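Local coordinates for neurotrypsin (Mus musculus, PDB 6H8M), which is a secreted brain serine protease with a role in neuronal plasticity, represented here by its third scavenger receptor cysteine-rich domain, at residues G66-N78 and L82-C95. Residues are numbered along the deposited sequence; the frame is centred on the assembly and turned at random.
Sequences GPIHMDNVKCTGN and LADCVKQDIGRHNC
Leu82 and Met70 meet tip to tip, CD2 of the leucine 3.9 Å from SD of the methionine, in a hydrophobic patch that Ile43 of helix 37-46 and Ile30 of strand 26-30 extend. The other leucine branch, CD1, lies near Val73 CG1, the two side chains crossing at about a right angle. Val73 sets CG1 anti to its backbone N (chi1 -180°), and the same methyl packs on Cys85 CB at 3.6 Å. Cys85 itself is joined covalently to Cys75, with a chi3 of 102° about the SG-SG bond; Val42 of the helix touches both cysteines. Next along, Val86 makes the hydrogen-bonded antiparallel pair with Lys74: Lys74 N to Val86 O is 2.8 Å and nearly straight, while Val86 N returns a bond to Lys74 O. Val86 CG2 lies against Lys74 CB on the face these two share. Gln88 prolongs the pairing feebly through a weak bond from its N to Asn72 O, and its side chain, extended beyond CG, crosses that of Lys74 at a slant, OE1 3.2 Å from Lys74 CB and NE2 against CD. The amide of Asn72 approaches Ile90 O, but its ND2 is bonded to Asp33. Farther on, His93 and Asp71 cross, ring and carboxylate planes 36° apart; OD2 comes within 2.8 Å of ND1, obliquely to the ring and without hydrogen-bond geometry. Gly91 O lies over one ring face, and NE2 bonds weakly to Asp89 OD1. An alanine in place of Asp71 removes the carboxylate, and the ring, left with those two neighbours, is likely to be less firmly placed. Cys95, disulfide-linked to Cys31, meets Ile68, whose CD1 lies 3.6 Å from Cys95 O. In this SRCR domain, then, good backbone bonds are few, and the two disulfides, one near each end of the loop, are likely to supply much of the hold on it.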
loop_
_atom_site.group_PDB
_atom_site.type_symbol
_atom_site.label_atom_id
_atom_site.label_comp_id
_atom_site.label_asym_id
_atom_site.label_seq_id
_atom_site.Cartn_x
_atom_site.Cartn_y
_atom_site.Cartn_z
ATOM N N GLY A 66 13.898 5.628 -2.387
ATOM C CA GLY A 66 14.401 4.238 -2.342
ATOM C C GLY A 66 13.585 3.319 -3.254
ATOM O O GLY A 66 13.055 3.796 -4.248
ATOM N N PRO A 67 13.587 1.989 -3.024
ATOM C CA PRO A 67 13.031 1.056 -3.978
ATOM C C PRO A 67 11.518 1.164 -4.045
ATOM O O PRO A 67 10.876 1.514 -3.040
ATOM C CB PRO A 67 13.445 -0.340 -3.519
ATOM C CG PRO A 67 14.309 -0.124 -2.309
ATOM C CD PRO A 67 14.241 1.324 -1.894
ATOM N N ILE A 68 10.999 0.852 -5.212
ATOM C CA ILE A 68 9.579 0.547 -5.364
ATOM C C ILE A 68 9.462 -0.964 -5.410
ATOM O O ILE A 68 9.921 -1.590 -6.337
ATOM C CB ILE A 68 8.995 1.229 -6.595
ATOM C CG1 ILE A 68 9.261 2.735 -6.536
ATOM C CG2 ILE A 68 7.503 0.899 -6.739
ATOM C CD1 ILE A 68 8.809 3.445 -7.800
ATOM N N HIS A 69 9.028 -1.553 -4.311
ATOM C CA HIS A 69 9.162 -2.997 -4.112
ATOM C C HIS A 69 8.118 -3.770 -4.897
ATOM O O HIS A 69 8.418 -4.947 -5.281
ATOM C CB HIS A 69 9.057 -3.371 -2.646
ATOM C CG HIS A 69 10.266 -3.081 -1.863
ATOM N ND1 HIS A 69 11.506 -3.424 -2.320
ATOM C CD2 HIS A 69 10.426 -2.583 -0.611
ATOM C CE1 HIS A 69 12.407 -3.132 -1.410
ATOM N NE2 HIS A 69 11.757 -2.595 -0.317
ATOM N N MET A 70 6.909 -3.220 -5.059
ATOM C CA MET A 70 5.851 -3.985 -5.710
ATOM C C MET A 70 5.131 -3.034 -6.670
ATOM O O MET A 70 4.961 -1.835 -6.353
ATOM C CB MET A 70 4.857 -4.592 -4.702
ATOM C CG MET A 70 5.519 -5.239 -3.510
ATOM S SD MET A 70 4.374 -5.701 -2.148
ATOM C CE MET A 70 5.422 -6.813 -1.221
ATOM N N ASP A 71 4.744 -3.589 -7.813
ATOM C CA ASP A 71 4.339 -2.882 -9.054
ATOM C C ASP A 71 2.870 -3.142 -9.357
ATOM O O ASP A 71 2.153 -2.184 -9.753
ATOM C CB ASP A 71 5.095 -3.371 -10.297
ATOM C CG ASP A 71 6.519 -2.863 -10.435
ATOM O OD1 ASP A 71 6.703 -1.611 -10.417
ATOM O OD2 ASP A 71 7.436 -3.728 -10.541
ATOM N N ASN A 72 2.411 -4.384 -9.157
ATOM C CA ASN A 72 1.048 -4.733 -9.492
ATOM C C ASN A 72 0.560 -5.855 -8.600
ATOM O O ASN A 72 0.587 -7.013 -8.978
ATOM C CB ASN A 72 0.897 -5.218 -10.943
ATOM C CG ASN A 72 0.117 -4.238 -11.788
ATOM O OD1 ASN A 72 -1.112 -4.306 -11.852
ATOM N ND2 ASN A 72 0.826 -3.326 -12.428
ATOM N N VAL A 73 0.017 -5.467 -7.461
ATOM C CA VAL A 73 -0.495 -6.391 -6.489
ATOM C C VAL A 73 -1.946 -6.669 -6.879
ATOM O O VAL A 73 -2.615 -5.692 -7.220
ATOM C CB VAL A 73 -0.400 -5.735 -5.092
ATOM C CG1 VAL A 73 -0.911 -6.643 -3.997
ATOM C CG2 VAL A 73 1.010 -5.265 -4.776
ATOM N N LYS A 74 -2.383 -7.940 -6.857
ATOM C CA LYS A 74 -3.788 -8.335 -7.011
ATOM C C LYS A 74 -4.302 -8.837 -5.660
ATOM O O LYS A 74 -3.733 -9.717 -5.088
ATOM C CB LYS A 74 -3.982 -9.433 -8.062
ATOM C CG LYS A 74 -5.433 -9.675 -8.478
ATOM C CD LYS A 74 -5.594 -10.573 -9.710
ATOM C CE LYS A 74 -7.034 -10.947 -9.969
ATOM N NZ LYS A 74 -7.244 -11.448 -11.352
ATOM N N CYS A 75 -5.322 -8.176 -5.120
ATOM C CA CYS A 75 -5.935 -8.511 -3.822
ATOM C C CYS A 75 -7.424 -8.779 -4.131
ATOM O O CYS A 75 -8.041 -8.033 -4.914
ATOM C CB CYS A 75 -5.790 -7.357 -2.805
ATOM S SG CYS A 75 -4.103 -7.106 -2.105
ATOM N N THR A 76 -8.030 -9.772 -3.479
ATOM C CA THR A 76 -9.501 -9.883 -3.441
ATOM C C THR A 76 -10.100 -8.823 -2.499
ATOM O O THR A 76 -11.194 -8.383 -2.739
ATOM C CB THR A 76 -9.949 -11.267 -2.965
ATOM O OG1 THR A 76 -9.642 -11.301 -1.563
ATOM C CG2 THR A 76 -9.317 -12.395 -3.753
ATOM N N GLY A 77 -9.338 -8.386 -1.458
ATOM C CA GLY A 77 -9.870 -7.513 -0.422
ATOM C C GLY A 77 -10.108 -8.217 0.892
ATOM O O GLY A 77 -10.254 -7.558 1.942
ATOM N N ASN A 78 -10.058 -9.552 0.870
ATOM C CA ASN A 78 -10.363 -10.378 2.012
ATOM C C ASN A 78 -9.108 -10.849 2.757
ATOM O O ASN A 78 -9.247 -11.412 3.818
ATOM C CB ASN A 78 -11.213 -11.585 1.581
ATOM C CG ASN A 78 -12.533 -11.130 1.007
ATOM O OD1 ASN A 78 -13.096 -10.167 1.510
ATOM N ND2 ASN A 78 -13.004 -11.753 -0.065
ATOM N N LEU A 82 -0.724 -8.570 3.411
ATOM C CA LEU A 82 -0.293 -8.197 2.079
ATOM C C LEU A 82 0.377 -9.398 1.397
ATOM O O LEU A 82 0.168 -9.603 0.191
ATOM C CB LEU A 82 0.703 -7.048 2.192
ATOM C CG LEU A 82 1.247 -6.543 0.857
ATOM C CD1 LEU A 82 0.137 -6.098 -0.056
ATOM C CD2 LEU A 82 2.253 -5.432 1.113
ATOM N N ALA A 83 1.103 -10.186 2.186
ATOM C CA ALA A 83 1.876 -11.364 1.690
ATOM C C ALA A 83 0.969 -12.357 0.990
ATOM O O ALA A 83 1.446 -13.159 0.166
ATOM C CB ALA A 83 2.595 -12.032 2.844
ATOM N N ASP A 84 -0.308 -12.394 1.384
ATOM C CA ASP A 84 -1.278 -13.383 0.827
ATOM C C ASP A 84 -1.873 -12.855 -0.475
ATOM O O ASP A 84 -2.578 -13.548 -1.162
ATOM C CB ASP A 84 -2.406 -13.691 1.817
ATOM C CG ASP A 84 -1.923 -14.240 3.141
ATOM O OD1 ASP A 84 -0.865 -14.846 3.133
ATOM O OD2 ASP A 84 -2.572 -13.989 4.177
ATOM N N CYS A 85 -1.683 -11.571 -0.791
ATOM C CA CYS A 85 -2.125 -11.092 -2.119
ATOM C C CYS A 85 -1.210 -11.751 -3.145
ATOM O O CYS A 85 -0.254 -12.346 -2.753
ATOM C CB CYS A 85 -2.074 -9.575 -2.214
ATOM S SG CYS A 85 -3.249 -8.830 -1.062
ATOM N N VAL A 86 -1.520 -11.628 -4.433
ATOM C CA VAL A 86 -0.737 -12.304 -5.493
ATOM C C VAL A 86 -0.093 -11.226 -6.363
ATOM O O VAL A 86 -0.707 -10.206 -6.626
ATOM C CB VAL A 86 -1.576 -13.321 -6.301
ATOM C CG1 VAL A 86 -2.045 -14.460 -5.407
ATOM C CG2 VAL A 86 -2.768 -12.706 -7.022
ATOM N N LYS A 87 1.171 -11.435 -6.748
ATOM C CA LYS A 87 1.888 -10.524 -7.655
ATOM C C LYS A 87 1.411 -10.803 -9.081
ATOM O O LYS A 87 0.849 -11.863 -9.344
ATOM C CB LYS A 87 3.399 -10.674 -7.448
ATOM C CG LYS A 87 3.854 -10.324 -6.031
ATOM C CD LYS A 87 4.832 -11.312 -5.386
ATOM C CE LYS A 87 5.095 -11.003 -3.921
ATOM N NZ LYS A 87 6.281 -11.731 -3.400
ATOM N N GLN A 88 1.558 -9.807 -9.960
ATOM C CA GLN A 88 1.165 -9.895 -11.375
ATOM C C GLN A 88 2.283 -9.313 -12.243
ATOM O O GLN A 88 2.824 -8.253 -11.915
ATOM C CB GLN A 88 -0.130 -9.119 -11.650
ATOM C CG GLN A 88 -1.398 -9.960 -11.550
ATOM C CD GLN A 88 -2.633 -9.097 -11.442
ATOM O OE1 GLN A 88 -2.666 -8.111 -10.706
ATOM N NE2 GLN A 88 -3.664 -9.455 -12.191
ATOM N N ASP A 89 2.610 -10.006 -13.345
ATOM C CA ASP A 89 3.417 -9.454 -14.446
ATOM C C ASP A 89 2.470 -8.835 -15.484
ATOM O O ASP A 89 2.262 -9.382 -16.569
ATOM C CB ASP A 89 4.350 -10.505 -15.058
ATOM C CG ASP A 89 5.634 -10.690 -14.268
ATOM O OD1 ASP A 89 6.312 -9.668 -14.022
ATOM O OD2 ASP A 89 5.937 -11.847 -13.895
ATOM N N ILE A 90 1.891 -7.687 -15.106
ATOM C CA ILE A 90 1.009 -6.851 -15.947
ATOM C C ILE A 90 1.693 -5.479 -16.108
ATOM O O ILE A 90 1.310 -4.499 -15.469
ATOM C CB ILE A 90 -0.419 -6.750 -15.342
ATOM C CG1 ILE A 90 -1.108 -8.116 -15.249
ATOM C CG2 ILE A 90 -1.283 -5.748 -16.103
ATOM C CD1 ILE A 90 -2.368 -8.113 -14.424
ATOM N N GLY A 91 2.733 -5.433 -16.949
ATOM C CA GLY A 91 3.455 -4.205 -17.282
ATOM C C GLY A 91 4.952 -4.449 -17.395
ATOM O O GLY A 91 5.450 -5.484 -16.929
ATOM N N ARG A 92 5.655 -3.474 -18.001
ATOM C CA ARG A 92 7.135 -3.446 -18.159
ATOM C C ARG A 92 7.797 -2.709 -16.978
ATOM O O ARG A 92 9.013 -2.481 -17.011
ATOM C CB ARG A 92 7.506 -2.761 -19.479
ATOM C CG ARG A 92 8.792 -3.254 -20.127
ATOM C CD ARG A 92 8.947 -2.669 -21.525
ATOM N NE ARG A 92 10.248 -2.934 -22.129
ATOM C CZ ARG A 92 11.379 -2.310 -21.810
ATOM N NH1 ARG A 92 11.375 -1.358 -20.892
ATOM N NH2 ARG A 92 12.511 -2.657 -22.392
ATOM N N HIS A 93 6.988 -2.334 -15.968
ATOM C CA HIS A 93 7.431 -1.840 -14.664
ATOM C C HIS A 93 8.186 -0.517 -14.875
ATOM O O HIS A 93 9.414 -0.450 -14.696
ATOM C CB HIS A 93 8.226 -2.937 -13.916
ATOM C CG HIS A 93 7.526 -4.262 -13.824
ATOM N ND1 HIS A 93 6.423 -4.482 -12.990
ATOM C CD2 HIS A 93 7.762 -5.440 -14.448
ATOM C CE1 HIS A 93 6.025 -5.737 -13.111
ATOM N NE2 HIS A 93 6.832 -6.344 -14.003
ATOM N N ASN A 94 7.446 0.522 -15.301
ATOM C CA ASN A 94 7.996 1.861 -15.438
ATOM C C ASN A 94 7.506 2.750 -14.279
ATOM O O ASN A 94 7.335 3.909 -14.502
ATOM C CB ASN A 94 7.660 2.463 -16.807
ATOM C CG ASN A 94 8.709 2.161 -17.860
ATOM O OD1 ASN A 94 9.735 1.536 -17.582
ATOM N ND2 ASN A 94 8.474 2.614 -19.081
ATOM N N CYS A 95 7.320 2.223 -13.058
ATOM C CA CYS A 95 6.707 3.031 -11.983
ATOM C C CYS A 95 7.694 4.064 -11.427
ATOM O O CYS A 95 8.852 3.832 -11.411
ATOM C CB CYS A 95 6.173 2.139 -10.862
ATOM S SG CYS A 95 4.587 1.373 -11.294
#